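Local coordinates for hypothetical protein (PDB 2HEK) that is of uncertain function but carries an HD domain, binds zinc and GDP at separate sites, and may have dGTPase activity, at residues A[26-31]-A[53-58]; A[20-25]-A[80-85]; A[2-7]-A[12-17]; A[110-115]-A[250-255]. All coordinates share one frame; numbering follows the deposited sequence.

In the fold
From the N terminus, contact 3 comes first, closing the short three-residue connection of the hairpin 2-7/11-16. The chain runs straight on into helix 17-23, where contact 2 opens; it closes 54 residues later at 80-85, on the end of helix 74-82. Contact 1 sits wholly within that span, bringing 26-31 onto helix 51-69, and the centres of the two lie about 6 Å apart. Contact 4 follows in series and spans 134 residues, tying helix 108-115 to helix 250-253. No pair crosses. V15 and L20 link contacts 3 and 2, whereas P27 and R30 link contact 1 to contact 4; contacts 3 and 4, about 25 Å apart between centres, do not touch.

Contact 1: residues A[26-31]-A[53-58]; sequences FPFQRL and EHSLGV. With ZN (zinc ion), chain D.
F28 packs its ring tip on the CB of S55 and on L56, joining helix 26-29 to helix 51-69; no hydrogen bond crosses here. Starting at its root, F28 CB rests against the carbonyl oxygen of L22. Rotation about CA-CB sets CG anti to the backbone N (chi1 -166°), which carries the ring out to the neighbouring helix. Part-way along, L31 CD1 lies over one ring face, displaced toward the rim. F28 CE1 then lies 3.7 Å from S55 CB and also packs on L82 O. At the tip, F28 CZ approaches S55 CB at 3.6 Å and L56 CD2 at 4.3 Å, both obliquely. This is helix packing directly behind the metal centre of the HD domain: H54, one residue before S55, binds zinc through NE2 at 2.3 Å, and D85, D161 and a water are also ligands. H54 ND1 is hydrogen-bonded to D164, which fixes the turn of the imidazole. S55 OG bonds back to R51 O in its own helix, and L31 CD1 packs against it at 3.7 Å from S55 OG. The ring of F52 meets that of F28 with the planes about 65° apart.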
# COMPACT_ATOMS: atom_id res chain seq x y z
N PHE A 26 -8.88 13.61 32.26
CA PHE A 26 -9.83 12.52 32.36
C PHE A 26 -10.95 12.54 31.29
O PHE A 26 -11.28 11.50 30.76
CB PHE A 26 -10.43 12.45 33.78
CG PHE A 26 -11.60 11.51 33.91
CD1 PHE A 26 -11.42 10.22 34.41
CD2 PHE A 26 -12.88 11.93 33.57
CE1 PHE A 26 -12.52 9.34 34.54
CE2 PHE A 26 -13.98 11.06 33.69
CZ PHE A 26 -13.80 9.76 34.17
N PRO A 27 -11.56 13.71 31.00
CA PRO A 27 -12.61 13.65 29.94
C PRO A 27 -12.08 13.25 28.55
O PRO A 27 -12.82 12.65 27.76
CB PRO A 27 -13.15 15.08 29.91
CG PRO A 27 -12.81 15.65 31.30
CD PRO A 27 -11.45 15.06 31.59
N PHE A 28 -10.82 13.56 28.25
CA PHE A 28 -10.25 13.10 26.98
C PHE A 28 -9.88 11.62 27.07
O PHE A 28 -10.14 10.84 26.13
CB PHE A 28 -9.07 13.97 26.53
CG PHE A 28 -8.68 13.74 25.09
CD1 PHE A 28 -9.20 14.56 24.07
CD2 PHE A 28 -7.80 12.73 24.74
CE1 PHE A 28 -8.87 14.33 22.74
CE2 PHE A 28 -7.42 12.52 23.39
CZ PHE A 28 -7.96 13.32 22.39
N GLN A 29 -9.32 11.19 28.19
CA GLN A 29 -8.95 9.77 28.32
C GLN A 29 -10.17 8.83 28.24
O GLN A 29 -10.08 7.71 27.73
CB GLN A 29 -8.14 9.50 29.61
CG GLN A 29 -6.78 10.14 29.58
CD GLN A 29 -5.78 9.37 28.70
OE1 GLN A 29 -5.82 8.16 28.65
NE2 GLN A 29 -4.90 10.09 28.04
N ARG A 30 -11.32 9.29 28.72
CA ARG A 30 -12.60 8.59 28.55
C ARG A 30 -12.82 8.11 27.10
O ARG A 30 -13.43 7.03 26.84
CB ARG A 30 -13.75 9.56 28.94
CG ARG A 30 -15.15 8.99 28.70
CD ARG A 30 -16.29 9.99 29.04
NE ARG A 30 -17.50 9.45 28.46
CZ ARG A 30 -17.93 9.72 27.22
NH1 ARG A 30 -17.30 10.61 26.45
NH2 ARG A 30 -19.01 9.14 26.76
N LEU A 31 -12.37 8.91 26.15
CA LEU A 31 -12.65 8.58 24.76
C LEU A 31 -11.96 7.27 24.35
O LEU A 31 -12.41 6.63 23.43
CB LEU A 31 -12.24 9.73 23.85
CG LEU A 31 -13.00 11.05 24.04
CD1 LEU A 31 -12.43 12.05 23.08
CD2 LEU A 31 -14.51 10.90 23.84
N GLU A 53 -8.27 7.84 19.42
CA GLU A 53 -7.38 7.94 18.25
C GLU A 53 -7.95 8.80 17.16
O GLU A 53 -7.21 9.51 16.47
CB GLU A 53 -7.05 6.56 17.68
CG GLU A 53 -6.47 5.55 18.70
CD GLU A 53 -7.55 4.69 19.34
OE1 GLU A 53 -8.15 3.81 18.65
OE2 GLU A 53 -7.78 4.88 20.56
N HIS A 54 -9.26 8.68 16.93
CA HIS A 54 -9.96 9.54 15.96
C HIS A 54 -9.71 11.04 16.29
O HIS A 54 -9.37 11.83 15.40
CB HIS A 54 -11.48 9.25 15.95
CG HIS A 54 -12.28 10.23 15.15
ND1 HIS A 54 -11.99 10.51 13.83
CD2 HIS A 54 -13.36 10.98 15.48
CE1 HIS A 54 -12.85 11.41 13.38
NE2 HIS A 54 -13.69 11.71 14.36
N SER A 55 -9.85 11.43 17.56
CA SER A 55 -9.62 12.85 17.95
C SER A 55 -8.20 13.33 17.68
O SER A 55 -8.02 14.47 17.23
CB SER A 55 -9.98 13.07 19.43
OG SER A 55 -11.36 12.78 19.65
N LEU A 56 -7.20 12.47 17.89
CA LEU A 56 -5.79 12.79 17.55
C LEU A 56 -5.64 12.95 16.06
O LEU A 56 -4.94 13.83 15.58
CB LEU A 56 -4.84 11.65 18.03
CG LEU A 56 -4.67 11.39 19.53
CD1 LEU A 56 -3.54 10.40 19.83
CD2 LEU A 56 -4.34 12.69 20.20
N GLY A 57 -6.34 12.10 15.31
CA GLY A 57 -6.34 12.17 13.85
C GLY A 57 -7.00 13.44 13.35
O GLY A 57 -6.51 14.08 12.41
N VAL A 58 -8.12 13.83 13.96
CA VAL A 58 -8.77 15.12 13.58
C VAL A 58 -7.83 16.33 13.83
O VAL A 58 -7.65 17.21 12.96
CB VAL A 58 -10.12 15.30 14.29
CG1 VAL A 58 -10.73 16.67 13.92
CG2 VAL A 58 -11.09 14.18 13.90
ZN ZN D . -15.52 12.92 14.97
O HOH W 1 -14.14 14.50 15.92

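Contact 2: residues A[20-25]-A[80-85]; sequences LRLIDS and AGLLHD. With GDP (guanosine-5'-diphosphate), chain H.
L22 and L82 cross obliquely where helix 17-23 packs on helix 74-82, the helix that leads into H84 and D85. These two residues match the His-Asp pair for which the HD domain is named, and D85 is one of the zinc ligands. The packed side is purely aliphatic. L82 CG stands anti to its own nitrogen (chi1 -171°), which brings CD2 up against two partners on helix 17-23, 4.2 Å from L22 CB and 4.4 Å from I23 CG1. L22 CD1 continues the layer, 4.3 Å from L83 CD1, and all four residues are buried. F52 and L56 of helix 51-69 adjoin I23. At D24, which is partly exposed, packing gives way to polar recognition: GDP N1 donates to D24 OD1 at 2.9 Å with an angle of 158°, and GDP N2 gives the same oxygen a weak, bent bond. With an asparagine in its place, the guanine would probably lose the carboxylate charge that faces its two donors, and the amide might turn its NH2 toward them. At the C-terminal end of segment 20-25, S25 OG bonds to L22 O at 2.8 Å, in the carbonyl plane on a lone pair, and S25 N donates to the same oxygen.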
# COMPACT_ATOMS: atom_id res chain seq x y z
N LEU A 20 -1.27 18.19 24.55
CA LEU A 20 -0.91 17.14 25.52
C LEU A 20 -1.62 17.28 26.86
O LEU A 20 -2.07 16.29 27.45
CB LEU A 20 0.60 17.13 25.77
CG LEU A 20 1.15 15.95 26.57
CD1 LEU A 20 1.08 14.67 25.75
CD2 LEU A 20 2.58 16.23 27.02
N ARG A 21 -1.72 18.52 27.34
CA ARG A 21 -2.39 18.79 28.63
C ARG A 21 -3.84 18.37 28.54
O ARG A 21 -4.42 17.74 29.47
CB ARG A 21 -2.27 20.28 28.98
CG ARG A 21 -0.87 20.74 29.43
CD ARG A 21 -0.89 22.22 29.96
NE ARG A 21 -0.05 23.13 29.17
CZ ARG A 21 -0.48 24.23 28.54
NH1 ARG A 21 -1.76 24.60 28.62
NH2 ARG A 21 0.38 24.97 27.84
N LEU A 22 -4.44 18.67 27.38
CA LEU A 22 -5.83 18.25 27.12
C LEU A 22 -5.95 16.74 26.97
O LEU A 22 -6.86 16.11 27.52
CB LEU A 22 -6.36 18.98 25.89
CG LEU A 22 -6.55 20.50 26.05
CD1 LEU A 22 -6.62 21.17 24.67
CD2 LEU A 22 -7.81 20.82 26.89
N ILE A 23 -5.04 16.14 26.21
CA ILE A 23 -5.05 14.68 26.04
C ILE A 23 -4.96 13.92 27.37
O ILE A 23 -5.65 12.92 27.59
CB ILE A 23 -3.93 14.25 25.09
CG1 ILE A 23 -4.32 14.70 23.69
CG2 ILE A 23 -3.71 12.75 25.14
CD1 ILE A 23 -3.15 14.75 22.76
N ASP A 24 -4.12 14.43 28.26
CA ASP A 24 -3.93 13.80 29.56
C ASP A 24 -5.10 13.97 30.55
O ASP A 24 -5.15 13.30 31.58
CB ASP A 24 -2.59 14.23 30.16
CG ASP A 24 -1.40 13.70 29.35
OD1 ASP A 24 -1.48 12.56 28.85
OD2 ASP A 24 -0.39 14.43 29.19
N SER A 25 -6.07 14.82 30.24
CA SER A 25 -7.21 15.01 31.19
C SER A 25 -8.16 13.83 31.16
O SER A 25 -8.24 13.11 30.15
CB SER A 25 -7.96 16.29 30.87
OG SER A 25 -8.67 16.16 29.65
N ALA A 80 -9.94 23.00 18.53
CA ALA A 80 -11.36 22.75 18.31
C ALA A 80 -11.56 21.35 17.69
O ALA A 80 -12.51 20.63 18.04
CB ALA A 80 -11.97 23.85 17.39
N GLY A 81 -10.66 20.98 16.76
CA GLY A 81 -10.69 19.63 16.14
C GLY A 81 -10.44 18.57 17.21
O GLY A 81 -11.21 17.62 17.33
N LEU A 82 -9.39 18.74 17.99
CA LEU A 82 -9.06 17.81 19.08
C LEU A 82 -10.22 17.50 20.06
O LEU A 82 -10.42 16.33 20.47
CB LEU A 82 -7.83 18.33 19.84
CG LEU A 82 -7.20 17.38 20.88
CD1 LEU A 82 -6.52 16.15 20.19
CD2 LEU A 82 -6.19 18.15 21.79
N LEU A 83 -11.03 18.52 20.42
CA LEU A 83 -12.04 18.33 21.47
C LEU A 83 -13.42 18.04 20.92
O LEU A 83 -14.39 17.94 21.66
CB LEU A 83 -12.06 19.58 22.37
CG LEU A 83 -10.68 19.94 22.96
CD1 LEU A 83 -10.78 21.20 23.78
CD2 LEU A 83 -10.13 18.80 23.84
N HIS A 84 -13.50 17.91 19.59
CA HIS A 84 -14.78 17.75 18.90
C HIS A 84 -15.65 16.63 19.41
O HIS A 84 -16.86 16.73 19.34
CB HIS A 84 -14.55 17.55 17.40
CG HIS A 84 -15.80 17.66 16.59
ND1 HIS A 84 -16.46 16.56 16.07
CD2 HIS A 84 -16.53 18.74 16.21
CE1 HIS A 84 -17.53 16.96 15.41
NE2 HIS A 84 -17.59 18.27 15.47
N ASP A 85 -15.05 15.54 19.88
CA ASP A 85 -15.76 14.36 20.37
C ASP A 85 -15.98 14.28 21.91
O ASP A 85 -16.49 13.26 22.39
CB ASP A 85 -14.99 13.10 19.94
CG ASP A 85 -15.36 12.59 18.56
OD1 ASP A 85 -15.99 13.30 17.75
OD2 ASP A 85 -15.03 11.42 18.27
PB GDP H . 8.11 9.19 28.32
O1B GDP H . 8.85 8.05 27.64
O2B GDP H . 9.10 10.00 29.14
O3B GDP H . 7.50 10.09 27.26
O3A GDP H . 6.96 8.59 29.30
PA GDP H . 5.39 8.50 28.89
O1A GDP H . 4.84 9.87 28.55
O2A GDP H . 4.54 7.85 29.96
O5' GDP H . 5.44 7.57 27.58
C5' GDP H . 4.28 7.25 26.83
C4' GDP H . 4.57 7.54 25.36
O4' GDP H . 3.54 6.92 24.60
C3' GDP H . 4.55 9.03 25.04
O3' GDP H . 5.84 9.54 24.69
C2' GDP H . 3.57 9.17 23.88
O2' GDP H . 4.28 9.31 22.65
C1' GDP H . 2.78 7.87 23.85
N9 GDP H . 1.40 7.99 24.43
C8 GDP H . 0.34 7.23 24.07
N7 GDP H . -0.79 7.56 24.74
C5 GDP H . -0.47 8.57 25.57
C6 GDP H . -1.18 9.41 26.57
O6 GDP H . -2.38 9.23 26.81
N1 GDP H . -0.49 10.36 27.21
C2 GDP H . 0.83 10.58 27.00
N2 GDP H . 1.46 11.56 27.69
N3 GDP H . 1.55 9.86 26.10
C4 GDP H . 0.97 8.86 25.37

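Contact 3: residues A[2-7]-A[12-17]; sequences IKEFSD and FVRVGE. With GDP (guanosine-5'-diphosphate), chain H.
Strands 2-7 and 11-16 pair as an antiparallel beta hairpin at the N terminus, their axes at 154° and 4.4 Å apart at closest approach. K3-V15 and F5-V13 are the hydrogen-bonded pairs, each with two bonds; the straightest, V15 N to K3 O, measures 2.9 Å at 171°. E4-R14 and S6-F12 are non-hydrogen-bonded pairs, and their side chains share one face. There I2 CG2 lies over the guanidinium face of R14, 3.4 Å from R14 NH2, while E4 OE1 sits over the F12 ring. R184 of the third subunit joins this face, salt-bridged to E4 OE2 and cation-pi with F12. The face of K3, F5, V13 and V15 looks to the nucleotide and to helix 51-69. F5 meets V15 obliquely, its CE2 3.7 Å from V15 CG2, and with CG beside the backbone N (chi1 -69°) its other rim runs along the guanine, F5 CD1 3.6 Å from GDP C8. Replacing it with an alanine here would probably open a gap between V15 and the base and cost the guanine its contact with this ring. K3 NZ donates to GDP O1A at 3.0 Å, so one hairpin face serves as a wall of the GDP pocket.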
# COMPACT_ATOMS: atom_id res chain seq x y z
N ILE A 2 6.77 18.78 22.62
CA ILE A 2 6.16 18.14 21.45
C ILE A 2 6.35 16.62 21.59
O ILE A 2 7.50 16.14 21.64
CB ILE A 2 6.71 18.68 20.11
CG1 ILE A 2 6.20 20.10 19.86
CG2 ILE A 2 6.29 17.78 18.96
CD1 ILE A 2 6.58 20.70 18.51
N LYS A 3 5.25 15.88 21.69
CA LYS A 3 5.27 14.41 21.73
C LYS A 3 4.72 13.83 20.45
O LYS A 3 3.84 14.44 19.82
CB LYS A 3 4.52 13.86 22.95
CG LYS A 3 5.29 14.14 24.26
CD LYS A 3 5.10 13.06 25.34
CE LYS A 3 5.48 13.61 26.75
NZ LYS A 3 4.93 12.78 27.89
N GLU A 4 5.23 12.66 20.06
CA GLU A 4 4.82 11.94 18.85
C GLU A 4 4.03 10.71 19.24
O GLU A 4 4.45 9.96 20.15
CB GLU A 4 6.04 11.42 18.11
CG GLU A 4 6.69 12.36 17.21
CD GLU A 4 7.86 11.70 16.49
OE1 GLU A 4 8.43 10.70 17.00
OE2 GLU A 4 8.18 12.19 15.40
N PHE A 5 2.91 10.47 18.55
CA PHE A 5 2.06 9.29 18.80
C PHE A 5 2.02 8.51 17.51
O PHE A 5 1.70 9.08 16.47
CB PHE A 5 0.64 9.72 19.08
CG PHE A 5 0.45 10.44 20.39
CD1 PHE A 5 0.11 9.75 21.54
CD2 PHE A 5 0.59 11.83 20.46
CE1 PHE A 5 -0.10 10.42 22.76
CE2 PHE A 5 0.42 12.52 21.67
CZ PHE A 5 0.07 11.81 22.82
N SER A 6 2.29 7.21 17.56
CA SER A 6 2.14 6.35 16.38
C SER A 6 0.70 6.33 15.97
O SER A 6 -0.18 6.16 16.83
CB SER A 6 2.53 4.87 16.64
OG SER A 6 3.91 4.77 16.88
N ASP A 7 0.46 6.45 14.67
CA ASP A 7 -0.90 6.35 14.12
C ASP A 7 -0.73 5.69 12.79
O ASP A 7 -0.13 6.29 11.89
CB ASP A 7 -1.53 7.76 13.96
CG ASP A 7 -3.02 7.70 13.54
OD1 ASP A 7 -3.47 6.68 12.96
OD2 ASP A 7 -3.77 8.71 13.77
N PHE A 12 3.07 9.25 12.24
CA PHE A 12 3.09 9.82 13.63
C PHE A 12 2.22 11.06 13.66
O PHE A 12 2.13 11.76 12.66
CB PHE A 12 4.51 10.17 14.05
CG PHE A 12 5.36 8.96 14.32
CD1 PHE A 12 5.41 8.41 15.61
CD2 PHE A 12 6.07 8.34 13.30
CE1 PHE A 12 6.18 7.28 15.87
CE2 PHE A 12 6.83 7.20 13.56
CZ PHE A 12 6.88 6.67 14.84
N VAL A 13 1.54 11.29 14.78
CA VAL A 13 0.87 12.57 15.02
C VAL A 13 1.66 13.36 16.09
O VAL A 13 1.88 12.87 17.19
CB VAL A 13 -0.59 12.35 15.45
CG1 VAL A 13 -1.26 13.69 15.90
CG2 VAL A 13 -1.36 11.65 14.27
N ARG A 14 2.10 14.56 15.73
CA ARG A 14 2.90 15.39 16.60
C ARG A 14 1.95 16.33 17.30
O ARG A 14 1.14 16.99 16.65
CB ARG A 14 3.92 16.19 15.78
CG ARG A 14 5.09 15.35 15.29
CD ARG A 14 6.07 16.18 14.45
NE ARG A 14 6.60 17.35 15.17
CZ ARG A 14 7.83 17.42 15.69
NH1 ARG A 14 8.66 16.40 15.58
NH2 ARG A 14 8.23 18.53 16.31
N VAL A 15 2.02 16.37 18.62
CA VAL A 15 1.17 17.23 19.43
C VAL A 15 2.02 18.16 20.33
O VAL A 15 2.94 17.70 21.00
CB VAL A 15 0.25 16.37 20.33
CG1 VAL A 15 -0.73 17.25 21.11
CG2 VAL A 15 -0.56 15.34 19.47
N GLY A 16 1.66 19.45 20.37
CA GLY A 16 2.31 20.45 21.23
C GLY A 16 1.81 20.43 22.66
O GLY A 16 1.00 19.60 23.03
N GLU A 17 2.29 21.36 23.48
CA GLU A 17 2.02 21.26 24.91
C GLU A 17 0.56 21.47 25.27
O GLU A 17 0.05 20.83 26.20
CB GLU A 17 2.90 22.23 25.70
CG GLU A 17 2.50 22.38 27.18
CD GLU A 17 2.87 21.20 28.09
OE1 GLU A 17 2.32 20.07 27.93
OE2 GLU A 17 3.70 21.42 29.01
PB GDP H . 8.11 9.19 28.32
O1B GDP H . 8.85 8.05 27.64
O2B GDP H . 9.10 10.00 29.14
O3B GDP H . 7.50 10.09 27.26
O3A GDP H . 6.96 8.59 29.30
PA GDP H . 5.39 8.50 28.89
O1A GDP H . 4.84 9.87 28.55
O2A GDP H . 4.54 7.85 29.96
O5' GDP H . 5.44 7.57 27.58
C5' GDP H . 4.28 7.25 26.83
C4' GDP H . 4.57 7.54 25.36
O4' GDP H . 3.54 6.92 24.60
C3' GDP H . 4.55 9.03 25.04
O3' GDP H . 5.84 9.54 24.69
C2' GDP H . 3.57 9.17 23.88
O2' GDP H . 4.28 9.31 22.65
C1' GDP H . 2.78 7.87 23.85
N9 GDP H . 1.40 7.99 24.43
C8 GDP H . 0.34 7.23 24.07
N7 GDP H . -0.79 7.56 24.74
C5 GDP H . -0.47 8.57 25.57
C6 GDP H . -1.18 9.41 26.57
O6 GDP H . -2.38 9.23 26.81
N1 GDP H . -0.49 10.36 27.21
C2 GDP H . 0.83 10.58 27.00
N2 GDP H . 1.46 11.56 27.69
N3 GDP H . 1.55 9.86 26.10
C4 GDP H . 0.97 8.86 25.37

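Contact 4: residues A[110-115]-A[250-255]; sequences ERVIKE and NNFLRL
R111 NH1 is gripped by two groups, the carboxylate of E102 and the backbone carbonyl of F246, right beside the apolar meeting of V112 with F252 and L253. The contact joins helix 108-115 of the HD domain to helix 250-253 of the HD-associated region. Within helix 108-115, the guanidinium also holds E115 side-on across one turn: R111 NE reaches E115 OE2 at 2.9 Å and 163°, and R111 NH2 reaches E115 OE1 at 2.9 Å and 157°. Both acceptors lie close to the guanidinium plane. E115 OE1 uses its syn lone pair, whereas E115 OE2 is met on its syn side but from out of the carboxylate plane. Four bonds across three nitrogens, counting E102 and F246, should therefore leave R111 little freedom to rotate. A second pair lies on the same helix, K114 NZ to E110 OE2 at 2.6 Å on the anti lone pair; E132 is another partner of that lysine. The crossing to helix 250-253 is carried by one methyl. V112 CG2 is anti to the carbonyl carbon, which directs it at the other helix, and the side chains of V112 and F252 cross at about a right angle. F108 stacks on the F252 ring, and P27 packs against both V112 and L253. V112 CG2 lies 3.8 Å from F252 CE2, approaching obliquely, and 4.0 Å from L253 CD2.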
# COMPACT_ATOMS: atom_id res chain seq x y z
N GLU A 110 -20.12 21.01 24.73
CA GLU A 110 -20.00 22.31 25.39
C GLU A 110 -19.95 22.11 26.89
O GLU A 110 -19.10 22.71 27.54
CB GLU A 110 -21.12 23.31 25.00
CG GLU A 110 -21.02 24.67 25.77
CD GLU A 110 -22.03 25.71 25.26
OE1 GLU A 110 -22.88 25.34 24.45
OE2 GLU A 110 -21.98 26.90 25.66
N ARG A 111 -20.80 21.26 27.46
CA ARG A 111 -20.81 21.01 28.89
C ARG A 111 -19.49 20.44 29.42
O ARG A 111 -19.00 20.88 30.46
CB ARG A 111 -21.96 20.05 29.24
CG ARG A 111 -23.34 20.66 29.04
CD ARG A 111 -24.40 19.89 29.80
NE ARG A 111 -24.11 19.85 31.24
CZ ARG A 111 -24.67 19.00 32.09
NH1 ARG A 111 -25.58 18.14 31.64
NH2 ARG A 111 -24.35 19.03 33.36
N VAL A 112 -18.92 19.48 28.69
CA VAL A 112 -17.65 18.85 29.10
C VAL A 112 -16.50 19.90 29.06
O VAL A 112 -15.66 19.96 29.95
CB VAL A 112 -17.33 17.57 28.28
CG1 VAL A 112 -15.94 17.05 28.59
CG2 VAL A 112 -18.36 16.48 28.58
N ILE A 113 -16.49 20.72 28.01
CA ILE A 113 -15.46 21.77 27.91
C ILE A 113 -15.58 22.80 29.05
O ILE A 113 -14.56 23.26 29.56
CB ILE A 113 -15.57 22.48 26.56
CG1 ILE A 113 -15.09 21.57 25.43
CG2 ILE A 113 -14.76 23.77 26.56
CD1 ILE A 113 -15.59 21.98 24.06
N LYS A 114 -16.81 23.15 29.44
CA LYS A 114 -17.02 24.24 30.40
C LYS A 114 -17.07 23.79 31.86
O LYS A 114 -16.68 24.57 32.75
CB LYS A 114 -18.27 25.01 30.03
CG LYS A 114 -18.04 25.93 28.81
CD LYS A 114 -19.32 26.67 28.43
CE LYS A 114 -19.03 27.73 27.36
NZ LYS A 114 -20.29 28.46 26.94
N GLU A 115 -17.51 22.55 32.10
CA GLU A 115 -17.78 22.05 33.45
C GLU A 115 -16.74 21.06 34.02
O GLU A 115 -16.96 20.49 35.09
CB GLU A 115 -19.19 21.43 33.52
CG GLU A 115 -20.34 22.37 33.07
CD GLU A 115 -21.71 21.69 33.01
OE1 GLU A 115 -21.97 20.70 33.73
OE2 GLU A 115 -22.55 22.15 32.22
N ASN A 250 -20.54 14.32 35.73
CA ASN A 250 -19.87 13.06 36.01
C ASN A 250 -20.72 11.84 35.66
O ASN A 250 -20.17 10.77 35.40
CB ASN A 250 -19.42 12.99 37.46
CG ASN A 250 -18.32 13.98 37.77
OD1 ASN A 250 -17.48 14.29 36.92
ND2 ASN A 250 -18.32 14.49 39.00
N ASN A 251 -22.04 12.01 35.66
CA ASN A 251 -22.93 10.92 35.25
C ASN A 251 -22.91 10.72 33.74
O ASN A 251 -23.25 9.64 33.25
CB ASN A 251 -24.36 11.16 35.73
CG ASN A 251 -24.54 10.88 37.21
OD1 ASN A 251 -23.93 9.97 37.77
ND2 ASN A 251 -25.38 11.67 37.87
N PHE A 252 -22.56 11.77 33.00
CA PHE A 252 -22.29 11.59 31.58
C PHE A 252 -20.91 10.96 31.42
O PHE A 252 -20.79 9.96 30.74
CB PHE A 252 -22.39 12.91 30.81
CG PHE A 252 -21.83 12.81 29.43
CD1 PHE A 252 -22.57 12.23 28.41
CD2 PHE A 252 -20.54 13.23 29.16
CE1 PHE A 252 -22.04 12.10 27.13
CE2 PHE A 252 -20.00 13.10 27.89
CZ PHE A 252 -20.75 12.53 26.87
N LEU A 253 -19.89 11.53 32.08
CA LEU A 253 -18.52 11.06 31.95
C LEU A 253 -18.33 9.59 32.30
O LEU A 253 -17.44 8.94 31.74
CB LEU A 253 -17.53 11.96 32.70
CG LEU A 253 -17.33 13.40 32.15
CD1 LEU A 253 -16.44 14.20 33.08
CD2 LEU A 253 -16.75 13.45 30.73
N ARG A 254 -19.16 9.04 33.18
CA ARG A 254 -19.04 7.63 33.52
C ARG A 254 -19.65 6.69 32.48
O ARG A 254 -19.47 5.48 32.56
CB ARG A 254 -19.57 7.34 34.93
CG ARG A 254 -18.61 7.88 36.00
CD ARG A 254 -18.94 7.44 37.43
NE ARG A 254 -19.95 8.28 38.11
CZ ARG A 254 -21.25 8.01 38.17
NH1 ARG A 254 -21.76 6.92 37.59
NH2 ARG A 254 -22.05 8.84 38.82
N LEU A 255 -20.35 7.24 31.50
CA LEU A 255 -20.89 6.44 30.42
C LEU A 255 -19.78 6.12 29.42
O LEU A 255 -19.35 6.99 28.65
CB LEU A 255 -21.99 7.20 29.69
CG LEU A 255 -23.33 7.41 30.38
CD1 LEU A 255 -24.16 8.36 29.54
CD2 LEU A 255 -24.08 6.07 30.57